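PDB 4DUN: putative phenazine biosynthesis PhzC/PhzF protein from Clostridium difficile, which is probably an isomerase of the PhzF family, a group with the diaminopimelate epimerase-like fold, although its substrate is not established. Local coordinates for residues Y112-I124 with T203-S215. Numbering follows the deposited sequence. Where two conformers were deposited one is given.
Sequences YEMIFPEIMPIEI and TGSSHCNLIPYWS. With SO4 (sulfate ion), chain B.
Phe116, on strand 111-117, packs against Cys208 and the Gly204-Ser205 backbone. In the conformer given, one of two deposited, CB, CG and CD2 all lie along Cys208 SG, CB at 3.5 Å, and only the far end of the ring reaches other partners. With CG turned anti to the carbonyl carbon (chi1 -74°), the ring continues past the sulfur, which sits obliquely to it near CD2. Further out, CE2 lies 3.8 Å from Ser205 N, which sits at the ring edge, near its plane, and CE2 and CZ both approach O2 of a sulfate ion. That ion, probably from the crystallisation liquor, is gripped by Gly204 N, by Ser205 N and OG, and by Gly73 N. In the two-domain fold of the PhzF family, 112-124 is a crossing from one lobe to the other, and the sulfate lies near the cleft between them; the side chain of Glu47, predicted to be an active-site residue, is about 11 Å from that of Ser205. Beyond the strand the crossing is pinned to the helix by two bonds: Ile119 N donates to Cys208 O (2.8 Å), from above the carbonyl plane, and Asn209 ND2 gives Ile119 O a nearly straight bond of 2.9 Å (170°). The Glu118 side chain, extended beyond CG, slides past Pro212 in the opposite direction, OE2 3.4 Å from Pro212 CB. Met120, bent at chi2 (64°), brings SD to 3.7 Å from Tyr213 N and CE to the edge of the tyrosine ring, 4.1 Å from CD1.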
# COMPACT_ATOMS: atom_id res chain seq x y z
N TYR A 112 23.90 -9.38 2.24
CA TYR A 112 23.19 -10.52 2.82
C TYR A 112 23.12 -11.61 1.77
O TYR A 112 22.61 -11.40 0.68
CB TYR A 112 21.83 -10.09 3.35
CG TYR A 112 22.01 -9.20 4.54
CD1 TYR A 112 22.02 -9.72 5.83
CD2 TYR A 112 22.24 -7.84 4.38
CE1 TYR A 112 22.22 -8.90 6.91
CE2 TYR A 112 22.44 -7.03 5.46
CZ TYR A 112 22.43 -7.56 6.72
OH TYR A 112 22.63 -6.75 7.81
N GLU A 113 23.65 -12.78 2.11
CA GLU A 113 23.75 -13.91 1.19
C GLU A 113 22.75 -15.04 1.39
O GLU A 113 22.53 -15.49 2.51
CB GLU A 113 25.16 -14.50 1.27
CG GLU A 113 26.29 -13.49 1.17
CD GLU A 113 27.66 -14.12 1.30
OE1 GLU A 113 27.78 -15.16 1.98
OE2 GLU A 113 28.62 -13.57 0.72
N MET A 114 22.17 -15.48 0.29
CA MET A 114 21.21 -16.60 0.33
C MET A 114 21.60 -17.61 -0.74
O MET A 114 21.85 -17.25 -1.89
CB MET A 114 19.77 -16.10 0.15
CG MET A 114 19.38 -15.00 1.13
SD MET A 114 17.70 -14.31 0.96
CE MET A 114 17.80 -13.53 -0.62
N ILE A 115 21.65 -18.89 -0.35
CA ILE A 115 22.06 -19.97 -1.24
C ILE A 115 20.82 -20.71 -1.69
O ILE A 115 20.01 -21.17 -0.87
CB ILE A 115 23.12 -20.90 -0.57
CG1 ILE A 115 24.42 -20.10 -0.31
CG2 ILE A 115 23.39 -22.15 -1.46
CD1 ILE A 115 25.49 -20.82 0.54
N PHE A 116 20.63 -20.75 -3.01
CA PHE A 116 19.46 -21.33 -3.68
C PHE A 116 19.86 -22.47 -4.64
O PHE A 116 21.00 -22.48 -5.08
CB PHE A 116 18.75 -20.21 -4.49
CG PHE A 116 17.94 -19.14 -3.77
CD1 PHE A 116 17.79 -19.16 -2.39
CD2 PHE A 116 17.30 -18.14 -4.49
CE1 PHE A 116 17.03 -18.19 -1.74
CE2 PHE A 116 16.54 -17.16 -3.84
CZ PHE A 116 16.40 -17.20 -2.47
N PRO A 117 18.95 -23.41 -5.00
CA PRO A 117 19.34 -24.45 -5.98
C PRO A 117 19.54 -23.84 -7.37
O PRO A 117 18.84 -22.89 -7.73
CB PRO A 117 18.14 -25.41 -5.94
CG PRO A 117 16.98 -24.53 -5.62
CD PRO A 117 17.53 -23.57 -4.59
N GLU A 118 20.53 -24.34 -8.11
CA GLU A 118 20.81 -23.92 -9.48
C GLU A 118 19.79 -24.63 -10.36
O GLU A 118 19.60 -25.83 -10.22
CB GLU A 118 22.25 -24.28 -9.87
CG GLU A 118 22.58 -23.91 -11.30
CD GLU A 118 24.06 -23.81 -11.58
OE1 GLU A 118 24.76 -24.83 -11.41
OE2 GLU A 118 24.53 -22.70 -11.92
N ILE A 119 19.07 -23.88 -11.20
CA ILE A 119 18.03 -24.50 -12.04
C ILE A 119 18.19 -24.03 -13.49
O ILE A 119 17.55 -23.06 -13.89
CB ILE A 119 16.58 -24.22 -11.50
CG1 ILE A 119 16.41 -24.56 -10.00
CG2 ILE A 119 15.51 -24.94 -12.34
CD1 ILE A 119 15.17 -23.91 -9.32
N MET A 120 19.03 -24.73 -14.28
CA MET A 120 19.20 -24.37 -15.69
C MET A 120 17.86 -24.56 -16.42
O MET A 120 17.32 -25.68 -16.39
CB MET A 120 20.32 -25.20 -16.36
CG MET A 120 20.55 -24.85 -17.83
SD MET A 120 21.16 -23.14 -18.06
CE MET A 120 21.20 -23.05 -19.79
N PRO A 121 17.27 -23.48 -17.01
CA PRO A 121 15.97 -23.65 -17.68
C PRO A 121 16.15 -24.35 -19.02
O PRO A 121 17.28 -24.43 -19.52
CB PRO A 121 15.48 -22.21 -17.87
CG PRO A 121 16.75 -21.40 -18.03
CD PRO A 121 17.75 -22.08 -17.12
N ILE A 122 15.05 -24.83 -19.58
CA ILE A 122 15.06 -25.57 -20.84
C ILE A 122 14.46 -24.70 -21.94
O ILE A 122 13.37 -24.12 -21.74
CB ILE A 122 14.30 -26.92 -20.69
CG1 ILE A 122 15.08 -27.89 -19.75
CG2 ILE A 122 14.02 -27.56 -22.08
CD1 ILE A 122 14.44 -29.24 -19.54
N GLU A 123 15.13 -24.67 -23.12
CA GLU A 123 14.64 -23.94 -24.29
C GLU A 123 13.36 -24.58 -24.81
O GLU A 123 13.29 -25.79 -24.94
CB GLU A 123 15.71 -23.92 -25.40
CG GLU A 123 15.39 -22.98 -26.56
CD GLU A 123 16.50 -22.79 -27.57
OE1 GLU A 123 17.45 -23.61 -27.60
OE2 GLU A 123 16.41 -21.83 -28.36
N ILE A 124 12.34 -23.76 -25.10
CA ILE A 124 11.07 -24.28 -25.62
C ILE A 124 10.65 -23.47 -26.85
O ILE A 124 11.22 -22.41 -27.13
CB ILE A 124 9.93 -24.30 -24.56
CG1 ILE A 124 9.60 -22.88 -24.01
CG2 ILE A 124 10.20 -25.32 -23.44
CD1 ILE A 124 8.20 -22.69 -23.37
N THR A 203 13.48 -9.73 -7.63
CA THR A 203 13.13 -11.14 -7.45
C THR A 203 14.39 -11.98 -7.27
O THR A 203 15.20 -12.08 -8.18
CB THR A 203 12.33 -11.63 -8.69
OG1 THR A 203 11.35 -10.66 -9.07
CG2 THR A 203 11.67 -13.02 -8.46
N GLY A 204 14.54 -12.59 -6.10
CA GLY A 204 15.69 -13.45 -5.88
C GLY A 204 15.60 -14.78 -6.61
O GLY A 204 16.57 -15.20 -7.26
N SER A 205 14.45 -15.45 -6.55
CA SER A 205 14.27 -16.82 -7.07
C SER A 205 14.38 -16.96 -8.60
O SER A 205 14.77 -18.02 -9.08
CB SER A 205 12.96 -17.44 -6.59
OG SER A 205 11.83 -16.67 -6.96
N SER A 206 14.08 -15.89 -9.38
CA SER A 206 14.29 -15.91 -10.83
C SER A 206 15.80 -16.13 -11.14
O SER A 206 16.14 -16.72 -12.17
CB SER A 206 13.84 -14.59 -11.44
OG SER A 206 14.55 -13.52 -10.83
N HIS A 207 16.68 -15.70 -10.21
CA HIS A 207 18.12 -15.83 -10.40
C HIS A 207 18.58 -17.30 -10.27
O HIS A 207 19.67 -17.63 -10.74
CB HIS A 207 18.91 -14.84 -9.52
CG HIS A 207 18.68 -13.43 -9.98
ND1 HIS A 207 17.54 -12.74 -9.64
CD2 HIS A 207 19.38 -12.69 -10.87
CE1 HIS A 207 17.60 -11.58 -10.29
NE2 HIS A 207 18.71 -11.50 -11.02
N CYS A 208 17.70 -18.22 -9.78
CA CYS A 208 17.97 -19.67 -9.82
C CYS A 208 18.14 -20.13 -11.27
O CYS A 208 18.90 -21.06 -11.53
CB CYS A 208 16.86 -20.45 -9.14
SG CYS A 208 16.77 -20.15 -7.37
N ASN A 209 17.38 -19.52 -12.20
CA ASN A 209 17.46 -19.80 -13.63
C ASN A 209 18.41 -18.87 -14.34
O ASN A 209 19.12 -19.30 -15.24
CB ASN A 209 16.09 -19.64 -14.31
CG ASN A 209 14.91 -20.36 -13.69
OD1 ASN A 209 13.83 -19.78 -13.59
ND2 ASN A 209 15.06 -21.64 -13.34
N LEU A 210 18.35 -17.56 -14.03
CA LEU A 210 19.11 -16.56 -14.77
C LEU A 210 20.60 -16.73 -14.58
O LEU A 210 21.34 -16.56 -15.56
CB LEU A 210 18.68 -15.12 -14.39
CG LEU A 210 17.25 -14.73 -14.79
CD1 LEU A 210 16.87 -13.37 -14.18
CD2 LEU A 210 17.06 -14.71 -16.35
N ILE A 211 21.05 -17.12 -13.37
CA ILE A 211 22.48 -17.30 -13.08
C ILE A 211 23.06 -18.44 -13.95
O ILE A 211 24.00 -18.14 -14.69
CB ILE A 211 22.79 -17.47 -11.58
CG1 ILE A 211 22.47 -16.14 -10.81
CG2 ILE A 211 24.23 -17.94 -11.37
CD1 ILE A 211 22.49 -16.29 -9.27
N PRO A 212 22.57 -19.72 -13.92
CA PRO A 212 23.19 -20.75 -14.79
C PRO A 212 23.08 -20.37 -16.26
O PRO A 212 24.02 -20.61 -17.02
CB PRO A 212 22.39 -22.03 -14.48
CG PRO A 212 21.10 -21.55 -13.86
CD PRO A 212 21.49 -20.31 -13.10
N TYR A 213 21.97 -19.77 -16.67
CA TYR A 213 21.83 -19.38 -18.06
C TYR A 213 22.84 -18.34 -18.54
O TYR A 213 23.49 -18.54 -19.56
CB TYR A 213 20.42 -18.88 -18.37
CG TYR A 213 20.34 -18.34 -19.77
CD1 TYR A 213 20.19 -19.19 -20.86
CD2 TYR A 213 20.48 -16.99 -20.02
CE1 TYR A 213 20.16 -18.70 -22.15
CE2 TYR A 213 20.45 -16.49 -21.30
CZ TYR A 213 20.29 -17.34 -22.37
OH TYR A 213 20.27 -16.82 -23.64
N TRP A 214 23.02 -17.26 -17.79
CA TRP A 214 23.99 -16.23 -18.17
C TRP A 214 25.42 -16.66 -17.87
O TRP A 214 26.33 -16.26 -18.60
CB TRP A 214 23.64 -14.88 -17.54
CG TRP A 214 22.45 -14.23 -18.18
CD1 TRP A 214 21.20 -14.09 -17.64
CD2 TRP A 214 22.38 -13.69 -19.51
NE1 TRP A 214 20.38 -13.43 -18.53
CE2 TRP A 214 21.07 -13.20 -19.69
CE3 TRP A 214 23.31 -13.56 -20.55
CZ2 TRP A 214 20.66 -12.60 -20.88
CZ3 TRP A 214 22.90 -12.97 -21.74
CH2 TRP A 214 21.60 -12.47 -21.89
N SER A 215 25.62 -17.52 -16.84
CA SER A 215 26.95 -18.06 -16.56
C SER A 215 27.51 -18.80 -17.79
O SER A 215 28.68 -18.61 -18.12
CB SER A 215 26.92 -19.02 -15.37
OG SER A 215 28.19 -19.60 -15.18
S SO4 B . 12.44 -14.45 -3.94
O1 SO4 B . 11.24 -14.68 -3.15
O2 SO4 B . 13.50 -15.42 -3.60
O3 SO4 B . 12.07 -14.59 -5.31
O4 SO4 B . 12.94 -13.11 -3.65